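Side-chain contact in putative isochorismatase (Streptomyces avermitilis, PDB 3KL2), which is of uncertain function but belongs to the isochorismatase-like cysteine hydrolase family and probably acts as a hydrolase: residues Leu19-Pro23 and Ala24-Ile28. Sequence-based numbering, arbitrary orientation.
Sequences LELDP and ARTAI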
loop_
_atom_site.group_PDB
_atom_site.type_symbol
_atom_site.label_atom_id
_atom_site.label_comp_id
_atom_site.label_asym_id
_atom_site.label_seq_id
_atom_site.Cartn_x
_atom_site.Cartn_y
_atom_site.Cartn_z
ATOM N N LEU A 19 -27.024 -0.420 -15.200
ATOM C CA LEU A 19 -25.550 -0.331 -15.130
ATOM C C LEU A 19 -24.945 0.051 -16.468
ATOM O O LEU A 19 -25.257 -0.582 -17.476
ATOM C CB LEU A 19 -24.945 -1.675 -14.700
ATOM C CG LEU A 19 -23.417 -1.595 -14.480
ATOM C CD1 LEU A 19 -23.065 -0.554 -13.370
ATOM C CD2 LEU A 19 -22.798 -2.977 -14.175
ATOM N N GLU A 20 -24.087 1.067 -16.470
ATOM C CA GLU A 20 -23.299 1.428 -17.643
ATOM C C GLU A 20 -21.850 1.027 -17.403
ATOM O O GLU A 20 -21.254 1.411 -16.387
ATOM C CB GLU A 20 -23.372 2.937 -17.904
ATOM N N LEU A 21 -21.284 0.259 -18.336
ATOM C CA LEU A 21 -19.833 -0.056 -18.339
ATOM C C LEU A 21 -19.122 0.586 -19.540
ATOM O O LEU A 21 -19.580 0.450 -20.670
ATOM C CB LEU A 21 -19.607 -1.567 -18.416
ATOM C CG LEU A 21 -20.058 -2.430 -17.245
ATOM C CD1 LEU A 21 -19.840 -3.867 -17.610
ATOM C CD2 LEU A 21 -19.297 -2.057 -16.003
ATOM N N ASP A 22 -18.003 1.265 -19.288
ATOM C CA ASP A 22 -17.118 1.763 -20.351
ATOM C C ASP A 22 -16.024 0.720 -20.575
ATOM O O ASP A 22 -15.265 0.454 -19.659
ATOM C CB ASP A 22 -16.478 3.123 -19.964
ATOM C CG ASP A 22 -15.588 3.706 -21.081
ATOM O OD1 ASP A 22 -15.113 4.870 -20.966
ATOM O OD2 ASP A 22 -15.340 2.984 -22.067
ATOM N N PRO A 23 -15.935 0.143 -21.792
ATOM C CA PRO A 23 -14.948 -0.922 -22.064
ATOM C C PRO A 23 -13.513 -0.548 -21.766
ATOM O O PRO A 23 -12.760 -1.375 -21.280
ATOM C CB PRO A 23 -15.126 -1.204 -23.569
ATOM C CG PRO A 23 -16.537 -0.799 -23.875
ATOM C CD PRO A 23 -16.875 0.328 -22.927
ATOM N N ALA A 24 -13.152 0.705 -22.031
ATOM C CA ALA A 24 -11.775 1.201 -21.855
ATOM C C ALA A 24 -11.352 1.431 -20.403
ATOM O O ALA A 24 -10.194 1.724 -20.145
ATOM C CB ALA A 24 -11.615 2.518 -22.637
ATOM N N ARG A 25 -12.307 1.365 -19.480
ATOM C CA ARG A 25 -12.099 1.686 -18.074
ATOM C C ARG A 25 -12.536 0.526 -17.160
ATOM O O ARG A 25 -12.708 0.726 -15.943
ATOM C CB ARG A 25 -12.897 2.945 -17.705
ATOM C CG ARG A 25 -12.121 4.255 -17.775
ATOM C CD ARG A 25 -12.698 5.216 -18.779
ATOM N NE ARG A 25 -11.955 6.489 -18.788
ATOM C CZ ARG A 25 -11.435 7.097 -19.867
ATOM N NH1 ARG A 25 -11.550 6.597 -21.103
ATOM N NH2 ARG A 25 -10.791 8.245 -19.702
ATOM N N THR A 26 -12.666 -0.670 -17.748
ATOM C CA THR A 26 -13.309 -1.815 -17.111
ATOM C C THR A 26 -12.408 -3.038 -17.221
ATOM O O THR A 26 -11.635 -3.142 -18.145
ATOM C CB THR A 26 -14.716 -2.102 -17.724
ATOM O OG1 THR A 26 -15.541 -0.938 -17.590
ATOM C CG2 THR A 26 -15.407 -3.278 -17.025
ATOM N N ALA A 27 -12.490 -3.932 -16.245
ATOM C CA ALA A 27 -11.631 -5.096 -16.173
ATOM C C ALA A 27 -12.353 -6.196 -15.430
ATOM O O ALA A 27 -12.871 -5.969 -14.318
ATOM C CB ALA A 27 -10.410 -4.776 -15.454
ATOM N N ILE A 28 -12.367 -7.390 -16.016
ATOM C CA ILE A 28 -12.956 -8.531 -15.347
ATOM C C ILE A 28 -11.764 -9.093 -14.592
ATOM O O ILE A 28 -10.697 -9.188 -15.154
ATOM C CB ILE A 28 -13.563 -9.553 -16.357
ATOM C CG1 ILE A 28 -14.566 -8.868 -17.317
ATOM C CG2 ILE A 28 -14.253 -10.706 -15.627
ATOM C CD1 ILE A 28 -15.878 -8.365 -16.638
#
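Two flat groups of Asp22 organise this corner, and both are approached from above a face. At the carboxylate, Ala24 N donates a hydrogen bond to Asp22 OD2 from above the plane, 3.2 Å away, and closes an Asx turn. The guanidinium of Arg25 lies obliquely beside the other oxygen, its plane 21° from that of the carboxylate; OD1 of Asp22 touches Arg25 CD at 3.3 Å, while NH1 of Arg25 makes with it only a long salt bridge of 4.0 Å. The backbone carbonyl of Asp22 is gripped on both faces. From one, Arg25 N donates a bond of 3.1 Å to Asp22 O, completing a type I beta turn with Pro23 and Ala24 at its corners; from the other the hydroxyl OG1 of Thr26 donates a hydrogen bond to Asp22 O, modelled at a short 2.5 Å. Thr26 turns its hydroxyl there by setting OG1 opposite its own carbonyl carbon (chi1 -58°), and Leu21 CB lies alongside. A valine here, lacking the hydroxyl, would probably take from Asp22 O one of these two donors, leaving the loop less firmly tied to the strand. Thr26 begins strand 26-31 of the parallel sheet and packs on Val73 and Thr153, whereas Asp22 and Arg25 are exposed. The chemistry thus implies a division of labour: the solvent-facing ion pair is likely to add little, and the carbonyl oxygen, accepting two hydrogen bonds, probably sets how the chain turns into the sheet.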